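Local coordinates for SGNH hydrolase-type esterase domain-containing protein (Slackia heliotrinireducens DSM 20476, PDB 4S1P), which is of unknown specific function but, as a member of the SGNH (GDSL-like) hydrolase family, probably hydrolyses ester bonds in a substrate not yet identified, at residues N17-P20 with D21-A24; G112-K115 with L116-G120; V166-P170 with A171-L175. All coordinates share one frame; numbering follows the deposited sequence. Where two conformers were deposited one is given.

Contact 1 of 3, residues N17-P20 with D21-A24; sequences NHMP and DMLA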
loop_
_atom_site.group_PDB
_atom_site.type_symbol
_atom_site.label_atom_id
_atom_site.label_comp_id
_atom_site.label_asym_id
_atom_site.label_seq_id
_atom_site.Cartn_x
_atom_site.Cartn_y
_atom_site.Cartn_z
ATOM N N ASN A 17 8.239 9.100 -6.559
ATOM C CA ASN A 17 9.684 9.024 -6.364
ATOM C C ASN A 17 10.328 7.744 -6.858
ATOM O O ASN A 17 11.322 7.283 -6.286
ATOM C CB ASN A 17 10.049 9.263 -4.909
ATOM C CG ASN A 17 9.477 10.553 -4.382
ATOM O OD1 ASN A 17 9.749 11.620 -4.945
ATOM N ND2 ASN A 17 8.680 10.473 -3.318
ATOM N N HIS A 18 9.755 7.182 -7.929
ATOM C CA HIS A 18 10.243 5.958 -8.519
ATOM C C HIS A 18 10.399 4.828 -7.515
ATOM O O HIS A 18 11.263 3.965 -7.631
ATOM C CB HIS A 18 11.586 6.224 -9.182
ATOM C CG HIS A 18 11.507 7.243 -10.285
ATOM N ND1 HIS A 18 11.132 6.918 -11.571
ATOM C CD2 HIS A 18 11.675 8.581 -10.269
ATOM C CE1 HIS A 18 11.125 8.012 -12.313
ATOM N NE2 HIS A 18 11.453 9.035 -11.544
HETATM N N MSE A 19 9.496 4.795 -6.554
HETATM C CA MSE A 19 9.614 3.778 -5.526
HETATM C C MSE A 19 9.550 2.331 -6.061
HETATM O O MSE A 19 10.313 1.509 -5.624
HETATM C CB MSE A 19 8.610 4.033 -4.413
HETATM C CG MSE A 19 8.851 3.150 -3.206
HETATM SE SE MSE A 19 7.992 1.373 -3.292
HETATM C CE MSE A 19 6.296 1.914 -2.504
ATOM N N PRO A 20 8.655 2.023 -7.027
ATOM C CA PRO A 20 8.633 0.652 -7.549
ATOM C C PRO A 20 9.978 0.251 -8.161
ATOM O O PRO A 20 10.391 -0.890 -8.009
ATOM C CB PRO A 20 7.492 0.682 -8.549
ATOM C CG PRO A 20 6.572 1.726 -7.981
ATOM C CD PRO A 20 7.524 2.808 -7.532
ATOM N N ASP A 21 10.622 1.189 -8.861
ATOM C CA ASP A 21 11.950 0.948 -9.443
ATOM C C ASP A 21 12.986 0.667 -8.329
ATOM O O ASP A 21 13.851 -0.201 -8.464
ATOM C CB ASP A 21 12.394 2.185 -10.229
ATOM C CG ASP A 21 11.745 2.324 -11.597
ATOM O OD1 ASP A 21 11.111 1.391 -12.114
ATOM O OD2 ASP A 21 11.945 3.404 -12.205
HETATM N N MSE A 22 12.894 1.406 -7.232
HETATM C CA MSE A 22 13.773 1.195 -6.085
HETATM C C MSE A 22 13.556 -0.184 -5.508
HETATM O O MSE A 22 14.491 -0.925 -5.209
HETATM C CB MSE A 22 13.618 2.245 -4.978
HETATM C CG MSE A 22 14.047 3.621 -5.422
HETATM SE SE MSE A 22 14.281 4.908 -3.942
HETATM C CE MSE A 22 12.432 5.204 -3.634
ATOM N N LEU A 23 12.289 -0.572 -5.338
ATOM C CA LEU A 23 12.012 -1.881 -4.798
ATOM C C LEU A 23 12.528 -2.995 -5.735
ATOM O O LEU A 23 13.094 -3.996 -5.264
ATOM C CB LEU A 23 10.525 -1.996 -4.593
ATOM C CG LEU A 23 9.989 -3.303 -4.016
ATOM C CD1 LEU A 23 10.620 -3.560 -2.660
ATOM C CD2 LEU A 23 8.478 -3.244 -3.907
ATOM N N ALA A 24 12.337 -2.813 -7.033
ATOM C CA ALA A 24 12.792 -3.763 -8.025
ATOM C C ALA A 24 14.310 -3.963 -7.933
ATOM O O ALA A 24 14.823 -5.087 -8.021
ATOM C CB ALA A 24 12.441 -3.305 -9.406
#

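Contact 2 of 3, residues G112-K115 with L116-G120; sequences GCAK and LVKLG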
loop_
_atom_site.group_PDB
_atom_site.type_symbol
_atom_site.label_atom_id
_atom_site.label_comp_id
_atom_site.label_asym_id
_atom_site.label_seq_id
_atom_site.Cartn_x
_atom_site.Cartn_y
_atom_site.Cartn_z
ATOM N N GLY A 112 -1.182 18.385 12.118
ATOM C CA GLY A 112 -1.354 19.776 11.758
ATOM C C GLY A 112 -1.522 20.088 10.288
ATOM O O GLY A 112 -1.810 21.228 9.957
ATOM N N CYS A 113 -1.377 19.108 9.394
ATOM C CA CYS A 113 -1.415 19.424 7.960
ATOM C C CYS A 113 -2.852 19.680 7.514
ATOM O O CYS A 113 -3.807 19.192 8.122
ATOM C CB CYS A 113 -0.727 18.361 7.105
ATOM S SG CYS A 113 -1.653 16.839 6.874
ATOM N N ALA A 114 -3.003 20.447 6.439
ATOM C CA ALA A 114 -4.316 20.814 5.941
ATOM C C ALA A 114 -5.219 19.652 5.604
ATOM O O ALA A 114 -6.415 19.674 5.900
ATOM C CB ALA A 114 -4.165 21.720 4.739
ATOM N N LYS A 115 -4.649 18.584 5.030
ATOM C CA LYS A 115 -5.474 17.480 4.623
ATOM C C LYS A 115 -6.043 16.758 5.844
ATOM O O LYS A 115 -7.163 16.247 5.816
ATOM C CB LYS A 115 -4.712 16.576 3.632
ATOM C CG LYS A 115 -4.585 17.247 2.249
ATOM C CD LYS A 115 -3.583 16.589 1.317
ATOM C CE LYS A 115 -3.490 17.349 0.008
ATOM N NZ LYS A 115 -2.615 16.630 -0.969
ATOM N N LEU A 116 -5.297 16.764 6.943
ATOM C CA LEU A 116 -5.794 16.152 8.150
ATOM C C LEU A 116 -6.855 17.070 8.808
ATOM O O LEU A 116 -7.889 16.597 9.307
ATOM C CB LEU A 116 -4.609 15.888 9.089
ATOM C CG LEU A 116 -4.947 15.173 10.378
ATOM C CD1 LEU A 116 -5.745 13.907 10.192
ATOM C CD2 LEU A 116 -3.670 14.899 11.143
ATOM N N VAL A 117 -6.609 18.381 8.810
ATOM C CA VAL A 117 -7.606 19.322 9.305
ATOM C C VAL A 117 -8.945 19.121 8.610
ATOM O O VAL A 117 -10.009 19.089 9.288
ATOM C CB VAL A 117 -7.133 20.779 9.130
ATOM C CG1 VAL A 117 -8.256 21.782 9.455
ATOM C CG2 VAL A 117 -5.884 21.018 9.958
ATOM N N LYS A 118 -8.895 18.999 7.277
ATOM C CA LYS A 118 -10.099 18.840 6.470
ATOM C C LYS A 118 -10.885 17.573 6.824
ATOM O O LYS A 118 -12.117 17.555 6.728
ATOM C CB LYS A 118 -9.732 18.859 4.985
ATOM C CG LYS A 118 -9.347 20.246 4.471
ATOM C CD LYS A 118 -8.990 20.246 2.983
ATOM C CE LYS A 118 -7.486 20.377 2.744
ATOM N NZ LYS A 118 -7.085 20.139 1.331
ATOM N N LEU A 119 -10.182 16.524 7.215
ATOM C CA LEU A 119 -10.829 15.250 7.590
ATOM C C LEU A 119 -11.574 15.309 8.910
ATOM O O LEU A 119 -12.394 14.422 9.190
ATOM C CB LEU A 119 -9.817 14.102 7.687
ATOM C CG LEU A 119 -9.233 13.592 6.390
ATOM C CD1 LEU A 119 -8.160 12.562 6.706
ATOM C CD2 LEU A 119 -10.319 12.995 5.501
ATOM N N GLY A 120 -11.269 16.304 9.754
ATOM C CA GLY A 120 -11.954 16.388 11.053
ATOM C C GLY A 120 -11.630 15.207 11.943
ATOM O O GLY A 120 -12.480 14.644 12.632
#

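Contact 3 of 3, residues V166-P170 with A171-L175; sequences VHPSP and AGSRL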
loop_
_atom_site.group_PDB
_atom_site.type_symbol
_atom_site.label_atom_id
_atom_site.label_comp_id
_atom_site.label_asym_id
_atom_site.label_seq_id
_atom_site.Cartn_x
_atom_site.Cartn_y
_atom_site.Cartn_z
ATOM N N VAL A 166 1.056 14.364 3.431
ATOM C CA VAL A 166 0.343 13.141 3.004
ATOM C C VAL A 166 1.233 12.252 2.164
ATOM O O VAL A 166 1.446 11.084 2.463
ATOM C CB VAL A 166 -0.922 13.473 2.192
ATOM C CG1 VAL A 166 -1.550 12.203 1.607
ATOM C CG2 VAL A 166 -1.939 14.187 3.068
ATOM N N HIS A 167 1.771 12.813 1.105
ATOM C CA HIS A 167 2.625 12.062 0.205
ATOM C C HIS A 167 4.017 11.944 0.810
ATOM O O HIS A 167 4.430 12.777 1.621
ATOM C CB HIS A 167 2.664 12.795 -1.138
ATOM C CG HIS A 167 1.357 12.733 -1.869
ATOM N ND1 HIS A 167 0.349 13.653 -1.688
ATOM C CD2 HIS A 167 0.853 11.793 -2.699
ATOM C CE1 HIS A 167 -0.702 13.314 -2.410
ATOM N NE2 HIS A 167 -0.422 12.182 -3.034
ATOM N N PRO A 168 4.753 10.901 0.417
ATOM C CA PRO A 168 6.111 10.720 0.922
ATOM C C PRO A 168 7.090 11.636 0.169
ATOM O O PRO A 168 6.927 11.906 -1.017
ATOM C CB PRO A 168 6.402 9.261 0.597
ATOM C CG PRO A 168 5.605 8.996 -0.667
ATOM C CD PRO A 168 4.346 9.843 -0.535
ATOM N N SER A 169 8.098 12.107 0.896
ATOM C CA SER A 169 9.268 12.711 0.268
ATOM C C SER A 169 10.081 11.607 -0.401
ATOM O O SER A 169 9.843 10.433 -0.192
ATOM C CB SER A 169 10.127 13.365 1.344
ATOM O OG SER A 169 10.749 12.394 2.119
ATOM N N PRO A 170 11.103 11.975 -1.177
ATOM C CA PRO A 170 11.968 10.930 -1.674
ATOM C C PRO A 170 12.539 10.041 -0.555
ATOM O O PRO A 170 12.606 8.829 -0.724
ATOM C CB PRO A 170 13.055 11.736 -2.391
ATOM C CG PRO A 170 12.328 12.906 -2.911
ATOM C CD PRO A 170 11.410 13.284 -1.778
ATOM N N ALA A 171 12.940 10.625 0.588
ATOM C CA ALA A 171 13.413 9.830 1.727
ATOM C C ALA A 171 12.288 8.910 2.273
ATOM O O ALA A 171 12.538 7.766 2.626
ATOM C CB ALA A 171 13.961 10.727 2.830
ATOM N N GLY A 172 11.065 9.424 2.342
ATOM C CA GLY A 172 9.930 8.597 2.758
ATOM C C GLY A 172 9.662 7.445 1.804
ATOM O O GLY A 172 9.387 6.333 2.251
ATOM N N SER A 173 9.782 7.693 0.504
ATOM C CA SER A 173 9.629 6.611 -0.464
ATOM C C SER A 173 10.723 5.560 -0.359
ATOM O O SER A 173 10.480 4.368 -0.518
ATOM C CB SER A 173 9.553 7.142 -1.869
ATOM O OG SER A 173 8.382 7.933 -2.030
ATOM N N ARG A 174 11.949 6.016 -0.121
ATOM C CA ARG A 174 13.046 5.086 0.064
ATOM C C ARG A 174 12.809 4.195 1.277
ATOM O O ARG A 174 13.026 2.980 1.240
ATOM C CB ARG A 174 14.361 5.839 0.158
ATOM C CG ARG A 174 15.552 4.913 0.332
ATOM C CD ARG A 174 16.846 5.694 0.287
ATOM N NE ARG A 174 17.975 4.800 0.522
ATOM C CZ ARG A 174 18.442 4.452 1.720
ATOM N NH1 ARG A 174 17.901 4.932 2.847
ATOM N NH2 ARG A 174 19.475 3.619 1.787
ATOM N N LEU A 175 12.291 4.794 2.346
ATOM C CA LEU A 175 11.971 4.067 3.514
ATOM C C LEU A 175 10.872 3.026 3.228
ATOM O O LEU A 175 10.979 1.861 3.613
ATOM C CB LEU A 175 11.497 5.027 4.585
ATOM C CG LEU A 175 11.082 4.370 5.887
ATOM C CD1 LEU A 175 12.207 3.527 6.494
ATOM C CD2 LEU A 175 10.627 5.445 6.853
#

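Contact 1 of 3, residues N17-P20 with D21-A24
Backbone hydrogen bonds from Met22, Leu23 and Ala24 back to His18, Met19 and Pro20 build the first turn of helix 19-27, in the SGNH hydrolase fold, with His18 at its N-cap. Met22 N reaches His18 O at 3.1 Å, and Leu23 N reaches Met19 O at 2.9 Å. Pro20 suits the second position of the helix, since its missing N-H is not called on there, while its carbonyl still accepts from Ala24 N.

The polar side chains meet on the exposed side. His18 and Asp21 run side by side in the same direction, imidazole and carboxylate planes only 19° apart. OD2 of Asp21 lies at the ring edge, 3.7 Å from His18 ND1, an approach that could favour a protonated imidazole.

Apolar side chains gather on the inward side. Met19 and Leu23 turn to the core, where both touch Met8 of strand 4-10, and the selenium of Met19 sits 4.4 Å from Leu23 CB. Both methionines are selenomethionine, a replacement of sulfur by selenium. Met22, only partly buried, crosses Met19 at about a right angle: bent at its last torsion (chi3 -76°), it folds its methyl back, so that CE lies 3.5 Å from Asn17 O.

Contact 2 of 3, residues G112-K115 with L116-G120
Cys113 lays its sulfur against the first turn of helix 114-119, where SG packs 3.8 Å from Leu116 CB and takes a weak N-cap hydrogen bond from Leu116 N at 3.6 Å. With chi1 at 75° the thiol stands between its own backbone N and carbonyl carbon, the setting from which an N-cap side chain can face the N-H groups of the first turn. Sulfur is a poorer acceptor than a serine oxygen, which fits the length of this bond. Cys113 O takes a straighter bond from Val117 N (3.0 Å, 168° at the hydrogen).

Before the cap, Gly112 has a positive phi at which a side chain would jam against the preceding carbonyl, so glycine fits.

Along the outer side, in the conformer described, one of two, Lys118 bends at chi3 (-106°) and tentatively curls back over the turn. There Lys118 CE comes 3.4 Å from Ala114 O and also touches the Ala114 methyl, a side chain small enough to let the lysine stem lie close. Lys115, also modelled in two conformers, runs alongside in the same direction but stays extended beyond CG. The spacing of the amines is equally tentative: Lys115 NZ lies 6.1 Å from Lys118 NZ, while the former makes a salt bridge to Asp164, which would offset the nearness of two like charges. Asp164 belongs to a probable Ser-His-Asp triad, so this surface helix reaches the presumed active site. On another face, Leu116 packs against His123 and Met126 of helix 123-141, a buried place that suits its branched apolar end.

The helix closes in a Schellman motif. Gly120 has a positive phi that favours glycine, and Gly120 N bonds weakly to Leu116 O and, at 3.1 Å, to Val117 O.

Contact 3 of 3, residues V166-P170 with A171-L175
Ser169 faces Ala171 and Gly172 across the N-terminus of helix 170-184, where it is the N-cap residue. Its CB stands 4.0 Å from Ala171 N, and the chi1 of 71° swings the hydroxyl beneath the first turn. There Ser169 OG accepts from Gly172 N at 3.0 Å, with an angle of 165° at the hydrogen, a nearly straight capping bond. Ala171 CB rests 3.7 Å from Ser169 OG. The hydroxyl is also hydrogen-bonded to the carbonyl of Glu159, and weakly to that of Leu160, so this short polar side chain joins two helix ends. With alanine in place of this serine, Gly172 N would probably lose its capping acceptor and Glu159 O its hydroxyl mate.

The neighbours of the cap also fit their positions. Pro170, first in the helix, needs no N-H for the helical pattern, and its carbonyl receives Arg174 N. Ser169 O, in turn, accepts from Ser173 N at 2.8 Å. Gly172 is hemmed in: a CB there would come tightly up to Pro168 CB, so the absence of a side chain lets the proline pack on the turn. Pro168 also puts CG 3.3 Å from Ser173 OG. That hydroxyl is bonded to Asn17 ND2, which also donates to Pro168 O.

His167, two residues before the cap, does not touch the turn; its ND1 is hydrogen-bonded to Asp164, and with Ser12 the pair forms a probable catalytic triad, consistent with the family. The chemistry implies a helix start whose polar atoms are well matched just after the presumed catalytic histidine: one hydroxyl serves both Gly172 N and Glu159 O, and one amide of Asn17 grips both Pro168 O and Ser173 OG.

Overall arrangement
From the N terminus, strand 4-10 leads through helix 12-15 to contact 1, which opens helix 19-27. Contact 2 follows after strand 100-105 as the short helix 114-119, and contact 3 leads into the last helix, 170-184. Each joins adjoining segments, so none closes a long loop: contacts 1 and 3 start helices, contact 2 completes a short one, and the three neither nest nor cross. In space, contacts 1 and 3 touch, their centres about 11 Å apart, tying an early helix to the last. Contact 2 meets contact 3 through Lys115 against Val166 and His167, whereas contacts 1 and 2 stay about 13 Å apart at their nearest atoms. Contact 3 thus bridges the other two.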